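Local coordinates for flagellar biosynthesis protein FlhF (Bacillus subtilis, PDB 2PX0) that is a GTP-binding GTPase of the signal recognition particle family that forms a homodimer and is needed for flagellar biosynthesis, at residues 244-249 with 267-272; 116-121 with 217-222; 105-110 with 211-216. All blocks are in the same frame, centred on the assembly; numbering follows the deposited sequence.

Contact 1: residues 244-249 with 267-272; sequences YIFTKI and IGVGFM. With GNP (phosphoaminophosphonic acid-guanylate ester), chain J.
Tyr244 O accepts two amide hydrogens from 267-272. Gly270 N, at 2.7 Å from Tyr244 O, lies in the carbonyl plane on a lone pair; the bond from Phe271 N is longer, 3.3 Å, its donor tilted 19° from the plane. Phe246 N returns a bond to Phe271 O at 3.2 Å. On one face of the sheet Ile245 and Phe271 lie side by side, Ile245 CG1 being 4.1 Å from Phe271 CB. Phe246 and Met272 share the other face; Val269 CG1 comes to the edge of the Phe246 ring, near its plane, 4.0 Å from Phe246 CD2. These parallel strands close a beta-alpha-beta unit of the P-loop GTPase fold, the crossover being helix 256-263, whose Val258 and Leu262 pack on Phe246 and on Tyr244 and Val269. Past the strand, Ile249 crosses Met272 at about a right angle: its CG1 stands between the backbone N and the carbonyl carbon (chi1 61°), and CD1 meets Met272 CE at 3.5 Å. Lys248 reaches the nucleotide, its CG 4.0 Å from C5 of the guanine and its backbone N weakly bonded to O6. That same N also bonds to Thr273 OG1, while Thr247 OG1 bonds to Ala116 O.

Contact 2: residues 116-121 with 217-222; sequences AGKTTT and FLVLSA. With MG (magnesium ion), chain I; GNP (phosphoaminophosphonic acid-guanylate ester), chain J.
CG of Lys118 stands anti to the carbonyl carbon (chi1 -72°), which lays it 3.7 Å from Val219 CB. Further out the lysine bends at chi3 and again at chi4 (-55°), and NZ turns to the nucleotide, bonding to O3G and O1B of GNP, each at 2.9 Å. Val219 CG1 touches both Lys118 CG and the methyl of Ala116, 3.7 Å from Ala116 CB. An apolar side chain thus backs the phosphate-binding lysine. This is the P-loop: the amides of Gly117 and Lys118 both point to O1B, Lys118 N being 2.7 Å from O1B, so that with NZ three N-H donors grip one beta-phosphate oxygen. Gly117 has backbone angles that call for glycine, and a CB would also run into the guanine C8. Thr119 OG1 binds magnesium at 2.3 Å, beside O2G, O2B and three waters, and is hydrogen-bonded to Asp189. Thr120 OG1 and N both hold O1A of the alpha phosphate. Helix 118-132 lies against strand 214-221, which runs between strands 107-112 and 243-247; Leu110 flanks Val219 from the first, and Leu220, its CB pointing away from 116-121, packs on helix 226-232.

Contact 3: residues 105-110 with 211-216; sequences SKYIVL and ESSIQS
Gln215 rests its CB against Ser105, 3.6 Å from Ser105 CB, with Ile108 CD1 on the same face of the sheet at 4.1 Å from Gln215 CB. CG stands anti to the backbone N (chi1 -173°), and the extended chain beyond it brings CD to within 4.1 Å of Ser105 OG. At the tip, OE1 accepts from Ser105 N at 3.2 Å, the donor tilted 33° from the amide plane, and more weakly from Ser105 OG; His104 N is a further donor to it. The other branch, NE2, donates to Pro102 O, so one carboxamide ties the residues leading into strand 107-112 to strand 214-221. An alanine here would keep CB on Ser105 but would probably leave Ser105 N and Pro102 O without their mate and this approach less firmly held. The two strands are parallel neighbours inside the sheet of the P-loop GTPase fold, the first of them running on into the nucleotide-binding loop. Gln215 N donates to Tyr107 O at 3.0 Å, nearly along the C=O axis, whereas the bond from Tyr107 N to Ser213 O is weak. Ser213 O also lies at the edge of the Tyr107 ring, near its plane, and Ser213 CB is 3.5 Å from CD2 of that ring. Lys106 CG covers one face of the ring toward the rim, and Lys177 makes a cation-pi contact with it. On the same side of the sheet Ile214 splits its branches: CG1 meets Tyr107 CB at 3.8 Å and CG2 meets Val109 CG2 at 4.1 Å. A type I turn from Glu211 to Ile214, closed by Ile214 N to Glu211 O, brings the chain into this strand; farther on, Ser216 OG bonds to Pro240 O and to Asn242.

In the fold
All three contacts lie on or against one parallel sheet of the GTPase domain. Contacts 2 and 3 share strand 214-221, contact 3 at its start and contact 2 at its end, centres about 16 Å apart; their segments alternate along the chain, since strand 107-112 leads through the P-loop into helix 118-132. Contact 1 follows later, at the sheet's edge strand, its centre about 8 Å from that of contact 2 and 17 Å from that of contact 3. Strands 214-221 and 243-247 are neighbours. Contacts 1 and 2 touch GNP, mainly at base and ribose and at the phosphates respectively; neighbouring strand ends hold the nucleotide, while contact 3 joins two strands about 12 Å from it (Val109 side chain).

Contact 1: residues 244-249 with 267-272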
loop_
_atom_site.group_PDB
_atom_site.type_symbol
_atom_site.label_atom_id
_atom_site.label_comp_id
_atom_site.label_asym_id
_atom_site.label_seq_id
_atom_site.Cartn_x
_atom_site.Cartn_y
_atom_site.Cartn_z
ATOM N N TYR A 244 -2.117 10.262 13.781
ATOM C CA TYR A 244 -1.827 9.292 12.734
ATOM C C TYR A 244 -3.123 8.854 12.054
ATOM O O TYR A 244 -4.170 8.717 12.700
ATOM C CB TYR A 244 -1.235 8.029 13.337
ATOM C CG TYR A 244 0.253 7.930 13.476
ATOM C CD1 TYR A 244 1.099 8.188 12.404
ATOM C CD2 TYR A 244 0.810 7.407 14.639
ATOM C CE1 TYR A 244 2.466 7.908 12.485
ATOM C CE2 TYR A 244 2.163 7.127 14.729
ATOM C CZ TYR A 244 2.983 7.374 13.652
ATOM O OH TYR A 244 4.310 7.067 13.756
ATOM N N ILE A 245 -3.048 8.594 10.757
ATOM C CA ILE A 245 -4.213 8.100 10.041
ATOM C C ILE A 245 -3.841 6.787 9.345
ATOM O O ILE A 245 -2.950 6.736 8.482
ATOM C CB ILE A 245 -4.734 9.126 9.038
ATOM C CG1 ILE A 245 -5.164 10.381 9.798
ATOM C CG2 ILE A 245 -5.928 8.566 8.294
ATOM C CD1 ILE A 245 -5.738 11.486 8.931
ATOM N N PHE A 246 -4.506 5.718 9.769
ATOM C CA PHE A 246 -4.267 4.407 9.211
ATOM C C PHE A 246 -5.443 4.062 8.341
ATOM O O PHE A 246 -6.572 3.975 8.805
ATOM C CB PHE A 246 -4.086 3.373 10.327
ATOM C CG PHE A 246 -2.732 3.430 10.978
ATOM C CD1 PHE A 246 -1.606 2.935 10.320
ATOM C CD2 PHE A 246 -2.563 4.044 12.212
ATOM C CE1 PHE A 246 -0.343 3.058 10.877
ATOM C CE2 PHE A 246 -1.303 4.166 12.770
ATOM C CZ PHE A 246 -0.193 3.675 12.102
ATOM N N THR A 247 -5.165 3.866 7.061
ATOM C CA THR A 247 -6.214 3.556 6.120
ATOM C C THR A 247 -6.311 2.073 5.784
ATOM O O THR A 247 -5.467 1.269 6.166
ATOM C CB THR A 247 -5.989 4.314 4.824
ATOM O OG1 THR A 247 -4.795 3.821 4.211
ATOM C CG2 THR A 247 -5.853 5.821 5.089
ATOM N N LYS A 248 -7.375 1.724 5.077
ATOM C CA LYS A 248 -7.596 0.372 4.611
ATOM C C LYS A 248 -7.572 -0.743 5.654
ATOM O O LYS A 248 -7.185 -1.882 5.345
ATOM C CB LYS A 248 -6.584 0.080 3.501
ATOM C CG LYS A 248 -6.273 1.317 2.675
ATOM C CD LYS A 248 -5.507 0.990 1.420
ATOM C CE LYS A 248 -5.415 2.236 0.548
ATOM N NZ LYS A 248 -4.804 1.978 -0.777
ATOM N N ILE A 249 -8.016 -0.442 6.873
ATOM C CA ILE A 249 -8.044 -1.464 7.911
ATOM C C ILE A 249 -8.998 -2.564 7.480
ATOM O O ILE A 249 -8.912 -3.695 7.948
ATOM C CB ILE A 249 -8.494 -0.906 9.272
ATOM C CG1 ILE A 249 -9.903 -0.344 9.168
ATOM C CG2 ILE A 249 -7.514 0.166 9.752
ATOM C CD1 ILE A 249 -10.431 0.195 10.499
ATOM N N ILE A 267 2.821 9.488 19.768
ATOM C CA ILE A 267 1.483 9.973 19.396
ATOM C C ILE A 267 0.610 8.803 18.972
ATOM O O ILE A 267 1.121 7.796 18.487
ATOM C CB ILE A 267 1.515 11.012 18.239
ATOM C CG1 ILE A 267 2.486 10.570 17.153
ATOM C CG2 ILE A 267 1.890 12.366 18.766
ATOM C CD1 ILE A 267 2.737 11.627 16.089
ATOM N N GLY A 268 -0.699 8.932 19.175
ATOM C CA GLY A 268 -1.615 7.866 18.811
ATOM C C GLY A 268 -2.290 8.060 17.459
ATOM O O GLY A 268 -1.812 8.819 16.607
ATOM N N VAL A 269 -3.407 7.376 17.243
ATOM C CA VAL A 269 -4.093 7.522 15.972
ATOM C C VAL A 269 -5.272 8.482 16.082
ATOM O O VAL A 269 -6.026 8.474 17.062
ATOM C CB VAL A 269 -4.597 6.145 15.418
ATOM C CG1 VAL A 269 -3.707 5.006 15.943
ATOM C CG2 VAL A 269 -6.066 5.917 15.777
ATOM N N GLY A 270 -5.411 9.328 15.074
ATOM C CA GLY A 270 -6.519 10.254 15.056
ATOM C C GLY A 270 -7.655 9.543 14.355
ATOM O O GLY A 270 -8.709 9.301 14.930
ATOM N N PHE A 271 -7.409 9.152 13.115
ATOM C CA PHE A 271 -8.415 8.478 12.320
ATOM C C PHE A 271 -7.999 7.134 11.707
ATOM O O PHE A 271 -6.819 6.781 11.632
ATOM C CB PHE A 271 -8.853 9.433 11.213
ATOM C CG PHE A 271 -9.452 10.696 11.730
ATOM C CD1 PHE A 271 -10.769 10.719 12.189
ATOM C CD2 PHE A 271 -8.684 11.849 11.844
ATOM C CE1 PHE A 271 -11.301 11.871 12.758
ATOM C CE2 PHE A 271 -9.216 13.010 12.415
ATOM C CZ PHE A 271 -10.517 13.016 12.870
ATOM N N MET A 272 -9.003 6.382 11.282
ATOM C CA MET A 272 -8.805 5.107 10.628
ATOM C C MET A 272 -9.921 5.061 9.591
ATOM O O MET A 272 -11.016 5.548 9.841
ATOM C CB MET A 272 -8.939 3.934 11.607
ATOM C CG MET A 272 -7.786 3.786 12.611
ATOM S SD MET A 272 -7.435 2.046 13.033
ATOM C CE MET A 272 -9.034 1.517 13.471
HETATM P PG GNP J . -1.495 9.871 -3.909
HETATM O O1G GNP J . -1.088 9.116 -5.126
HETATM O O2G GNP J . -2.016 11.286 -4.235
HETATM O O3G GNP J . -0.422 9.919 -2.881
HETATM N N3B GNP J . -2.805 8.947 -3.399
HETATM P PB GNP J . -3.669 9.373 -2.060
HETATM O O1B GNP J . -2.892 9.180 -0.850
HETATM O O2B GNP J . -4.231 10.732 -2.354
HETATM O O3A GNP J . -4.785 8.195 -2.199
HETATM P PA GNP J . -6.162 8.225 -2.911
HETATM O O1A GNP J . -7.114 9.125 -2.197
HETATM O O2A GNP J . -5.833 8.468 -4.372
HETATM O "O5'" GNP J . -6.663 6.810 -2.737
HETATM C "C5'" GNP J . -5.941 5.726 -3.326
HETATM C "C4'" GNP J . -6.753 4.484 -3.322
HETATM O "O4'" GNP J . -6.964 3.869 -2.095
HETATM C "C3'" GNP J . -8.168 4.686 -3.944
HETATM O "O3'" GNP J . -8.463 3.672 -4.908
HETATM C "C2'" GNP J . -9.097 4.593 -2.739
HETATM O "O2'" GNP J . -10.382 4.141 -3.039
HETATM C "C1'" GNP J . -8.336 3.645 -1.873
HETATM N N9 GNP J . -8.682 3.859 -0.449
HETATM C C8 GNP J . -8.434 5.087 0.299
HETATM N N7 GNP J . -8.860 4.956 1.528
HETATM C C5 GNP J . -9.405 3.581 1.573
HETATM C C6 GNP J . -10.018 2.865 2.680
HETATM O O6 GNP J . -10.216 3.221 3.775
HETATM N N1 GNP J . -10.393 1.581 2.299
HETATM C C2 GNP J . -10.149 1.173 0.991
HETATM N N2 GNP J . -10.597 -0.174 0.800
HETATM N N3 GNP J . -9.625 1.742 -0.022
HETATM C C4 GNP J . -9.261 2.992 0.365
#

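Contact 2: residues 116-121 with 217-222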
loop_
_atom_site.group_PDB
_atom_site.type_symbol
_atom_site.label_atom_id
_atom_site.label_comp_id
_atom_site.label_asym_id
_atom_site.label_seq_id
_atom_site.Cartn_x
_atom_site.Cartn_y
_atom_site.Cartn_z
ATOM N N ALA A 116 -1.824 5.839 -0.272
ATOM C CA ALA A 116 -2.341 5.436 1.031
ATOM C C ALA A 116 -3.810 5.797 1.218
ATOM O O ALA A 116 -4.581 5.019 1.779
ATOM C CB ALA A 116 -1.502 6.055 2.134
ATOM N N GLY A 117 -4.193 6.978 0.740
ATOM C CA GLY A 117 -5.568 7.420 0.866
ATOM C C GLY A 117 -5.649 8.792 1.495
ATOM O O GLY A 117 -6.501 9.056 2.329
ATOM N N LYS A 118 -4.759 9.683 1.103
ATOM C CA LYS A 118 -4.779 11.017 1.675
ATOM C C LYS A 118 -5.964 11.835 1.201
ATOM O O LYS A 118 -6.743 12.339 2.008
ATOM C CB LYS A 118 -3.495 11.772 1.334
ATOM C CG LYS A 118 -2.284 11.283 2.081
ATOM C CD LYS A 118 -1.088 12.133 1.739
ATOM C CE LYS A 118 -0.695 11.914 0.295
ATOM N NZ LYS A 118 -0.453 10.480 -0.017
ATOM N N THR A 119 -6.097 11.959 -0.109
ATOM C CA THR A 119 -7.168 12.746 -0.682
ATOM C C THR A 119 -8.583 12.247 -0.352
ATOM O O THR A 119 -9.463 13.034 0.014
ATOM C CB THR A 119 -7.000 12.828 -2.194
ATOM O OG1 THR A 119 -5.627 13.097 -2.496
ATOM C CG2 THR A 119 -7.858 13.951 -2.752
ATOM N N THR A 120 -8.811 10.948 -0.497
ATOM C CA THR A 120 -10.126 10.418 -0.206
ATOM C C THR A 120 -10.420 10.682 1.249
ATOM O O THR A 120 -11.576 10.867 1.640
ATOM C CB THR A 120 -10.188 8.917 -0.422
ATOM O OG1 THR A 120 -9.701 8.603 -1.732
ATOM C CG2 THR A 120 -11.621 8.433 -0.261
ATOM N N THR A 121 -9.361 10.693 2.048
ATOM C CA THR A 121 -9.497 10.906 3.469
ATOM C C THR A 121 -9.684 12.372 3.774
ATOM O O THR A 121 -10.517 12.747 4.593
ATOM C CB THR A 121 -8.273 10.374 4.221
ATOM O OG1 THR A 121 -8.125 8.979 3.941
ATOM C CG2 THR A 121 -8.454 10.541 5.732
ATOM N N PHE A 217 -1.382 15.560 9.981
ATOM C CA PHE A 217 -1.748 14.150 10.128
ATOM C C PHE A 217 -0.964 13.237 9.191
ATOM O O PHE A 217 -1.167 13.285 7.979
ATOM C CB PHE A 217 -3.233 13.988 9.820
ATOM C CG PHE A 217 -4.139 14.586 10.855
ATOM C CD1 PHE A 217 -4.461 13.872 12.005
ATOM C CD2 PHE A 217 -4.658 15.868 10.682
ATOM C CE1 PHE A 217 -5.281 14.420 12.962
ATOM C CE2 PHE A 217 -5.478 16.429 11.627
ATOM C CZ PHE A 217 -5.795 15.703 12.777
ATOM N N LEU A 218 -0.101 12.387 9.747
ATOM C CA LEU A 218 0.703 11.491 8.927
ATOM C C LEU A 218 -0.122 10.297 8.449
ATOM O O LEU A 218 -0.561 9.472 9.247
ATOM C CB LEU A 218 1.927 11.027 9.712
ATOM C CG LEU A 218 2.840 10.012 9.010
ATOM C CD1 LEU A 218 3.434 10.589 7.730
ATOM C CD2 LEU A 218 3.947 9.620 9.952
ATOM N N VAL A 219 -0.316 10.194 7.140
ATOM C CA VAL A 219 -1.124 9.122 6.576
ATOM C C VAL A 219 -0.402 7.862 6.107
ATOM O O VAL A 219 0.297 7.880 5.092
ATOM C CB VAL A 219 -1.978 9.670 5.403
ATOM C CG1 VAL A 219 -2.649 8.532 4.642
ATOM C CG2 VAL A 219 -3.033 10.631 5.950
ATOM N N LEU A 220 -0.592 6.762 6.836
ATOM C CA LEU A 220 0.027 5.487 6.477
ATOM C C LEU A 220 -1.078 4.472 6.279
ATOM O O LEU A 220 -2.164 4.615 6.869
ATOM C CB LEU A 220 0.947 4.971 7.579
ATOM C CG LEU A 220 2.135 5.798 8.040
ATOM C CD1 LEU A 220 2.853 4.999 9.083
ATOM C CD2 LEU A 220 3.054 6.129 6.901
ATOM N N SER A 221 -0.798 3.444 5.471
ATOM C CA SER A 221 -1.771 2.412 5.192
ATOM C C SER A 221 -1.560 1.147 6.003
ATOM O O SER A 221 -0.432 0.691 6.176
ATOM C CB SER A 221 -1.752 2.063 3.724
ATOM O OG SER A 221 -2.519 0.888 3.493
ATOM N N ALA A 222 -2.670 0.588 6.488
ATOM C CA ALA A 222 -2.686 -0.630 7.293
ATOM C C ALA A 222 -2.239 -1.867 6.502
ATOM O O ALA A 222 -2.262 -2.995 7.002
ATOM C CB ALA A 222 -4.093 -0.842 7.862
HETATM MG MG MG I . -3.767 12.311 -3.653
HETATM P PG GNP J . -1.495 9.871 -3.909
HETATM O O1G GNP J . -1.088 9.116 -5.126
HETATM O O2G GNP J . -2.016 11.286 -4.235
HETATM O O3G GNP J . -0.422 9.919 -2.881
HETATM N N3B GNP J . -2.805 8.947 -3.399
HETATM P PB GNP J . -3.669 9.373 -2.060
HETATM O O1B GNP J . -2.892 9.180 -0.850
HETATM O O2B GNP J . -4.231 10.732 -2.354
HETATM O O3A GNP J . -4.785 8.195 -2.199
HETATM P PA GNP J . -6.162 8.225 -2.911
HETATM O O1A GNP J . -7.114 9.125 -2.197
HETATM O O2A GNP J . -5.833 8.468 -4.372
HETATM O "O5'" GNP J . -6.663 6.810 -2.737
HETATM C "C5'" GNP J . -5.941 5.726 -3.326
HETATM C "C4'" GNP J . -6.753 4.484 -3.322
HETATM O "O4'" GNP J . -6.964 3.869 -2.095
HETATM C "C3'" GNP J . -8.168 4.686 -3.944
HETATM O "O3'" GNP J . -8.463 3.672 -4.908
HETATM C "C2'" GNP J . -9.097 4.593 -2.739
HETATM O "O2'" GNP J . -10.382 4.141 -3.039
HETATM C "C1'" GNP J . -8.336 3.645 -1.873
HETATM N N9 GNP J . -8.682 3.859 -0.449
HETATM C C8 GNP J . -8.434 5.087 0.299
HETATM N N7 GNP J . -8.860 4.956 1.528
HETATM C C5 GNP J . -9.405 3.581 1.573
HETATM C C6 GNP J . -10.018 2.865 2.680
HETATM O O6 GNP J . -10.216 3.221 3.775
HETATM N N1 GNP J . -10.393 1.581 2.299
HETATM C C2 GNP J . -10.149 1.173 0.991
HETATM N N2 GNP J . -10.597 -0.174 0.800
HETATM N N3 GNP J . -9.625 1.742 -0.022
HETATM C C4 GNP J . -9.261 2.992 0.365
HETATM O O HOH W 1 -4.862 11.381 -5.183
HETATM O O HOH W 2 -3.321 13.898 -4.945
HETATM O O HOH W 3 -2.714 13.276 -2.126
#

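Contact 3: residues 105-110 with 211-216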
loop_
_atom_site.group_PDB
_atom_site.type_symbol
_atom_site.label_atom_id
_atom_site.label_comp_id
_atom_site.label_asym_id
_atom_site.label_seq_id
_atom_site.Cartn_x
_atom_site.Cartn_y
_atom_site.Cartn_z
ATOM N N SER A 105 -7.892 23.057 14.883
ATOM C CA SER A 105 -7.183 24.070 14.110
ATOM C C SER A 105 -7.886 24.471 12.819
ATOM O O SER A 105 -8.745 23.755 12.302
ATOM C CB SER A 105 -5.769 23.584 13.784
ATOM O OG SER A 105 -5.052 23.302 14.973
ATOM N N LYS A 106 -7.501 25.629 12.303
ATOM C CA LYS A 106 -8.079 26.159 11.085
ATOM C C LYS A 106 -7.477 25.478 9.865
ATOM O O LYS A 106 -8.104 25.420 8.803
ATOM C CB LYS A 106 -7.837 27.669 11.028
ATOM C CG LYS A 106 -8.324 28.352 9.759
ATOM C CD LYS A 106 -8.330 29.866 9.917
ATOM C CE LYS A 106 -9.350 30.291 10.986
ATOM N NZ LYS A 106 -9.475 31.769 11.117
ATOM N N TYR A 107 -6.265 24.954 10.019
ATOM C CA TYR A 107 -5.585 24.296 8.913
ATOM C C TYR A 107 -5.322 22.823 9.196
ATOM O O TYR A 107 -4.689 22.472 10.192
ATOM C CB TYR A 107 -4.285 25.033 8.626
ATOM C CG TYR A 107 -4.512 26.511 8.427
ATOM C CD1 TYR A 107 -5.018 27.008 7.222
ATOM C CD2 TYR A 107 -4.277 27.414 9.464
ATOM C CE1 TYR A 107 -5.286 28.364 7.061
ATOM C CE2 TYR A 107 -4.544 28.770 9.313
ATOM C CZ TYR A 107 -5.050 29.237 8.113
ATOM O OH TYR A 107 -5.336 30.575 7.983
ATOM N N ILE A 108 -5.821 21.968 8.308
ATOM C CA ILE A 108 -5.662 20.525 8.440
ATOM C C ILE A 108 -4.776 19.994 7.316
ATOM O O ILE A 108 -5.148 20.041 6.142
ATOM C CB ILE A 108 -7.030 19.816 8.370
ATOM C CG1 ILE A 108 -7.972 20.379 9.438
ATOM C CG2 ILE A 108 -6.851 18.321 8.534
ATOM C CD1 ILE A 108 -7.475 20.227 10.867
ATOM N N VAL A 109 -3.607 19.480 7.678
ATOM C CA VAL A 109 -2.676 18.959 6.687
ATOM C C VAL A 109 -2.500 17.437 6.728
ATOM O O VAL A 109 -2.398 16.832 7.804
ATOM C CB VAL A 109 -1.296 19.646 6.834
ATOM C CG1 VAL A 109 -0.255 18.967 5.948
ATOM C CG2 VAL A 109 -1.422 21.116 6.470
ATOM N N LEU A 110 -2.479 16.824 5.547
ATOM C CA LEU A 110 -2.300 15.385 5.441
ATOM C C LEU A 110 -1.179 15.048 4.468
ATOM O O LEU A 110 -1.237 15.415 3.295
ATOM C CB LEU A 110 -3.572 14.706 4.947
ATOM C CG LEU A 110 -4.922 14.818 5.648
ATOM C CD1 LEU A 110 -5.651 13.488 5.426
ATOM C CD2 LEU A 110 -4.764 15.095 7.131
ATOM N N GLU A 211 3.088 26.079 12.150
ATOM C CA GLU A 211 2.921 26.935 13.320
ATOM C C GLU A 211 1.600 26.628 14.025
ATOM O O GLU A 211 0.765 25.884 13.514
ATOM C CB GLU A 211 2.951 28.415 12.928
ATOM C CG GLU A 211 2.089 28.770 11.737
ATOM C CD GLU A 211 2.796 28.483 10.421
ATOM O OE1 GLU A 211 3.928 28.992 10.235
ATOM O OE2 GLU A 211 2.223 27.758 9.572
ATOM N N SER A 212 1.430 27.213 15.203
ATOM C CA SER A 212 0.241 27.035 16.029
ATOM C C SER A 212 -1.044 26.756 15.257
ATOM O O SER A 212 -1.841 25.899 15.654
ATOM C CB SER A 212 0.037 28.278 16.899
ATOM O OG SER A 212 -1.112 28.153 17.713
ATOM N N SER A 213 -1.241 27.479 14.159
ATOM C CA SER A 213 -2.445 27.343 13.337
ATOM C C SER A 213 -2.685 25.978 12.670
ATOM O O SER A 213 -3.829 25.613 12.412
ATOM C CB SER A 213 -2.454 28.446 12.262
ATOM O OG SER A 213 -1.237 28.475 11.516
ATOM N N ILE A 214 -1.618 25.230 12.405
ATOM C CA ILE A 214 -1.732 23.932 11.742
ATOM C C ILE A 214 -1.874 22.706 12.656
ATOM O O ILE A 214 -1.416 22.707 13.796
ATOM C CB ILE A 214 -0.535 23.719 10.786
ATOM C CG1 ILE A 214 -0.664 24.667 9.594
ATOM C CG2 ILE A 214 -0.484 22.289 10.303
ATOM C CD1 ILE A 214 0.404 24.460 8.527
ATOM N N GLN A 215 -2.517 21.663 12.128
ATOM C CA GLN A 215 -2.743 20.397 12.837
ATOM C C GLN A 215 -2.519 19.252 11.827
ATOM O O GLN A 215 -3.480 18.726 11.261
ATOM C CB GLN A 215 -4.185 20.365 13.372
ATOM C CG GLN A 215 -4.528 19.185 14.277
ATOM C CD GLN A 215 -5.955 19.259 14.796
ATOM O OE1 GLN A 215 -6.381 20.291 15.317
ATOM N NE2 GLN A 215 -6.696 18.164 14.667
ATOM N N SER A 216 -1.257 18.870 11.619
ATOM C CA SER A 216 -0.880 17.829 10.656
ATOM C C SER A 216 -1.207 16.380 11.017
ATOM O O SER A 216 -1.266 16.014 12.192
ATOM C CB SER A 216 0.611 17.936 10.344
ATOM O OG SER A 216 1.385 17.791 11.527
#